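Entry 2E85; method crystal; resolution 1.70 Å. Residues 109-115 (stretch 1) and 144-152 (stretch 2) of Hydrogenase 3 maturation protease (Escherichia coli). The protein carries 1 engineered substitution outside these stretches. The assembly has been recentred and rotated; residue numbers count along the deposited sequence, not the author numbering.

Stretch 1 (109-115) GEVIFLG
Stretch 2 144-152: GWEGNGGFA

Stretch 1 leaves a helix at Gly 109 (phi/psi 94/-19) and runs as a strand from Val 111 to Gly 115, phi -104 to -124° and psi 118 to 145°. Strand alternation points the CA-to-CB bonds of Ile 112 and Leu 114 toward stretch 2, an irregular loop; Glu 110, just before the strand, also points toward it. There, a type II' turn spans Glu 146 to Gly 149 (Gly 149 N to Glu 146 O, 2.9 Å) and overlaps a type I' turn from Asn 148 to Phe 151 (Phe 151 N to Asn 148 O, 3.1 Å). CA atoms register Ile 112 with Asn 148 at 7.1 Å and Leu 114 with Phe 151 at 8.7 Å. No hydrogen bond crosses; packing buries 243 Å² in total.

Ile 112 (m, t) has the most area covered, 64 Å²: its CD1 lies 3.3 Å from Gly 147 O and 3.6 Å from Trp 145 NE1. Trp 145 NE1 donates to Gly 147 O at 3.0 Å, N-H...acceptor angle 143°; the Ile 112 CD1 methyl packs beside this hydrogen-bonded pair. Ile 112 CG2 sits 3.7 Å from Asn 148 OD1.

Leu 114 (t, t) places CD1 3.9 Å from Trp 145 CH2, at the indole edge, and 3.9 Å from Phe 151 CD2, making apolar contact with both rings. Trp 145 has chi1 -174° and chi2 -72°; Phe 151, -63° and -70°.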

ATOM      1  N   GLY B 109     -15.023   5.492  -7.130  1.00 20.64           N
ATOM      2  CA  GLY B 109     -15.582   6.010  -8.372  1.00 21.69           C
ATOM      3  C   GLY B 109     -15.576   7.523  -8.535  1.00 21.10           C
ATOM      4  O   GLY B 109     -15.727   8.012  -9.648  1.00 21.99           O
ATOM      5  N   GLU B 110     -15.450   8.274  -7.445  1.00 18.80           N
ATOM      6  CA  GLU B 110     -14.782   9.564  -7.576  1.00 16.98           C
ATOM      7  C   GLU B 110     -13.767   9.720  -6.446  1.00 15.07           C
ATOM      8  O   GLU B 110     -14.146   9.766  -5.273  1.00 14.16           O
ATOM      9  CB  GLU B 110     -15.754  10.722  -7.579  1.00 18.55           C
ATOM     10  CG  GLU B 110     -15.079  12.052  -7.843  1.00 21.79           C
ATOM     11  CD  GLU B 110     -16.069  13.143  -8.209  1.00 25.66           C
ATOM     12  OE1 GLU B 110     -17.250  12.997  -7.838  1.00 27.72           O
ATOM     13  OE2 GLU B 110     -15.659  14.129  -8.861  1.00 26.40           O
ATOM     14  N   VAL B 111     -12.495   9.789  -6.837  1.00 12.77           N
ATOM     15  CA  VAL B 111     -11.367  10.010  -5.922  1.00 10.60           C
ATOM     16  C   VAL B 111     -10.593  11.235  -6.387  1.00  9.92           C
ATOM     17  O   VAL B 111     -10.208  11.336  -7.560  1.00 11.62           O
ATOM     18  CB  VAL B 111     -10.459   8.758  -5.850  1.00 10.82           C
ATOM     19  CG1 VAL B 111      -9.271   8.978  -4.899  1.00 10.71           C
ATOM     20  CG2 VAL B 111     -11.273   7.558  -5.433  1.00 11.99           C
ATOM     21  N   ILE B 112     -10.396  12.189  -5.478  1.00  8.87           N
ATOM     22  CA  ILE B 112      -9.749  13.455  -5.816  1.00  9.18           C
ATOM     23  C   ILE B 112      -8.554  13.568  -4.888  1.00  8.87           C
ATOM     24  O   ILE B 112      -8.739  13.470  -3.685  1.00  9.23           O
ATOM     25  CB  ILE B 112     -10.734  14.648  -5.544  1.00  9.25           C
ATOM     26  CG1 ILE B 112     -12.042  14.452  -6.324  1.00 10.26           C
ATOM     27  CG2 ILE B 112     -10.169  16.027  -5.945  1.00  8.38           C
ATOM     28  CD1 ILE B 112     -13.236  15.253  -5.800  1.00 14.79           C
ATOM     29  N   PHE B 113      -7.361  13.796  -5.436  1.00  7.81           N
ATOM     30  CA  PHE B 113      -6.177  14.000  -4.600  1.00  7.48           C
ATOM     31  C   PHE B 113      -5.792  15.449  -4.690  1.00  7.20           C
ATOM     32  O   PHE B 113      -5.413  15.918  -5.780  1.00  6.89           O
ATOM     33  CB  PHE B 113      -4.985  13.167  -5.086  1.00  8.25           C
ATOM     34  CG  PHE B 113      -3.812  13.288  -4.179  1.00  8.60           C
ATOM     35  CD1 PHE B 113      -3.684  12.426  -3.105  1.00 12.38           C
ATOM     36  CD2 PHE B 113      -2.890  14.346  -4.332  1.00 11.84           C
ATOM     37  CE1 PHE B 113      -2.638  12.567  -2.215  1.00 13.82           C
ATOM     38  CE2 PHE B 113      -1.824  14.481  -3.440  1.00 13.84           C
ATOM     39  CZ  PHE B 113      -1.710  13.591  -2.386  1.00 11.43           C
ATOM     40  N   LEU B 114      -5.840  16.142  -3.555  1.00  7.81           N
ATOM     41  CA  LEU B 114      -5.489  17.547  -3.453  1.00  8.14           C
ATOM     42  C   LEU B 114      -4.194  17.798  -2.660  1.00  8.29           C
ATOM     43  O   LEU B 114      -4.069  17.405  -1.492  1.00  9.04           O
ATOM     44  CB  LEU B 114      -6.638  18.308  -2.806  1.00  8.66           C
ATOM     45  CG  LEU B 114      -6.522  19.827  -2.696  1.00  9.39           C
ATOM     46  CD1 LEU B 114      -7.899  20.457  -2.606  1.00 11.64           C
ATOM     47  CD2 LEU B 114      -5.665  20.297  -1.505  1.00 13.51           C
ATOM     48  N   GLY B 115      -3.235  18.443  -3.312  1.00  7.17           N
ATOM     49  CA  GLY B 115      -1.942  18.741  -2.710  1.00  8.24           C
ATOM     50  C   GLY B 115      -1.897  20.206  -2.336  1.00  9.02           C
ATOM     51  O   GLY B 115      -2.446  21.076  -3.038  1.00  8.42           O
ATOM     52  N   GLY B 144     -20.734  22.243  -0.396  1.00 15.58           N
ATOM     53  CA  GLY B 144     -21.149  22.365  -1.787  1.00 15.45           C
ATOM     54  C   GLY B 144     -20.085  22.056  -2.834  1.00 15.52           C
ATOM     55  O   GLY B 144     -20.274  22.357  -4.016  1.00 16.49           O
ATOM     56  N   TRP B 145     -18.965  21.465  -2.408  1.00 14.66           N
ATOM     57  CA  TRP B 145     -17.922  20.977  -3.321  1.00 14.81           C
ATOM     58  C   TRP B 145     -18.479  20.250  -4.535  1.00 15.07           C
ATOM     59  O   TRP B 145     -19.262  19.338  -4.403  1.00 13.96           O
ATOM     60  CB  TRP B 145     -17.007  20.008  -2.575  1.00 13.53           C
ATOM     61  CG  TRP B 145     -15.825  19.564  -3.356  1.00 12.70           C
ATOM     62  CD1 TRP B 145     -15.800  18.692  -4.427  1.00 12.05           C
ATOM     63  CD2 TRP B 145     -14.472  19.939  -3.116  1.00 12.89           C
ATOM     64  NE1 TRP B 145     -14.514  18.530  -4.866  1.00 13.64           N
ATOM     65  CE2 TRP B 145     -13.673  19.266  -4.071  1.00 10.74           C
ATOM     66  CE3 TRP B 145     -13.854  20.765  -2.175  1.00 12.31           C
ATOM     67  CZ2 TRP B 145     -12.295  19.426  -4.129  1.00 12.22           C
ATOM     68  CZ3 TRP B 145     -12.489  20.910  -2.221  1.00 13.38           C
ATOM     69  CH2 TRP B 145     -11.717  20.230  -3.187  1.00 12.47           C
ATOM     70  N   GLU B 146     -18.036  20.652  -5.722  1.00 15.86           N
ATOM     71  CA  GLU B 146     -18.438  19.991  -6.955  1.00 17.89           C
ATOM     72  C   GLU B 146     -17.212  19.886  -7.812  1.00 17.17           C
ATOM     73  O   GLU B 146     -16.370  20.799  -7.813  1.00 16.75           O
ATOM     74  CB  GLU B 146     -19.520  20.797  -7.695  1.00 18.76           C
ATOM     75  CG  GLU B 146     -20.829  21.037  -6.892  1.00 23.76           C
ATOM     76  CD  GLU B 146     -21.694  19.788  -6.687  1.00 30.41           C
ATOM     77  OE1 GLU B 146     -21.162  18.653  -6.618  1.00 34.03           O
ATOM     78  OE2 GLU B 146     -22.934  19.950  -6.581  1.00 33.44           O
ATOM     79  N   GLY B 147     -17.097  18.768  -8.526  1.00 18.02           N
ATOM     80  CA  GLY B 147     -15.946  18.521  -9.386  1.00 17.58           C
ATOM     81  C   GLY B 147     -14.635  18.498  -8.628  1.00 17.49           C
ATOM     82  O   GLY B 147     -14.469  17.704  -7.699  1.00 16.95           O
ATOM     83  N   ASN B 148     -13.709  19.370  -9.037  1.00 17.19           N
ATOM     84  CA  ASN B 148     -12.434  19.559  -8.360  1.00 17.80           C
ATOM     85  C   ASN B 148     -12.389  20.758  -7.430  1.00 17.27           C
ATOM     86  O   ASN B 148     -11.308  21.293  -7.131  1.00 16.88           O
ATOM     87  CB  ASN B 148     -11.309  19.623  -9.376  1.00 18.21           C
ATOM     88  CG  ASN B 148     -10.894  18.251  -9.837  1.00 20.78           C
ATOM     89  OD1 ASN B 148     -11.320  17.240  -9.270  1.00 24.27           O
ATOM     90  ND2 ASN B 148     -10.065  18.198 -10.868  1.00 25.27           N
ATOM     91  N   GLY B 149     -13.580  21.189  -7.006  1.00 16.92           N
ATOM     92  CA  GLY B 149     -13.752  22.275  -6.054  1.00 16.18           C
ATOM     93  C   GLY B 149     -13.260  23.617  -6.561  1.00 16.02           C
ATOM     94  O   GLY B 149     -13.058  24.526  -5.769  1.00 15.99           O
ATOM     95  N   GLY B 150     -13.073  23.725  -7.879  1.00 15.42           N
ATOM     96  CA  GLY B 150     -12.573  24.931  -8.524  1.00 15.12           C
ATOM     97  C   GLY B 150     -11.054  25.089  -8.507  1.00 14.42           C
ATOM     98  O   GLY B 150     -10.533  26.134  -8.881  1.00 14.18           O
ATOM     99  N   PHE B 151     -10.350  24.061  -8.055  1.00 13.98           N
ATOM    100  CA  PHE B 151      -8.890  24.100  -8.040  1.00 13.75           C
ATOM    101  C   PHE B 151      -8.270  23.641  -9.360  1.00 13.92           C
ATOM    102  O   PHE B 151      -8.849  22.808 -10.096  1.00 13.92           O
ATOM    103  CB  PHE B 151      -8.339  23.282  -6.868  1.00 13.34           C
ATOM    104  CG  PHE B 151      -8.740  23.827  -5.525  1.00 11.30           C
ATOM    105  CD1 PHE B 151      -8.217  25.027  -5.065  1.00 11.61           C
ATOM    106  CD2 PHE B 151      -9.709  23.165  -4.764  1.00 13.42           C
ATOM    107  CE1 PHE B 151      -8.601  25.545  -3.807  1.00 11.77           C
ATOM    108  CE2 PHE B 151     -10.101  23.652  -3.518  1.00 12.34           C
ATOM    109  CZ  PHE B 151      -9.561  24.850  -3.039  1.00 11.08           C
ATOM    110  N   ALA B 152      -7.088  24.179  -9.656  1.00 13.20           N
ATOM    111  CA  ALA B 152      -6.358  23.828 -10.889  1.00 13.49           C
ATOM    112  C   ALA B 152      -5.658  22.486 -10.779  1.00 13.07           C
ATOM    113  O   ALA B 152      -5.234  22.087  -9.694  1.00 12.99           O
ATOM    114  CB  ALA B 152      -5.337  24.873 -11.229  1.00 12.82           C
TER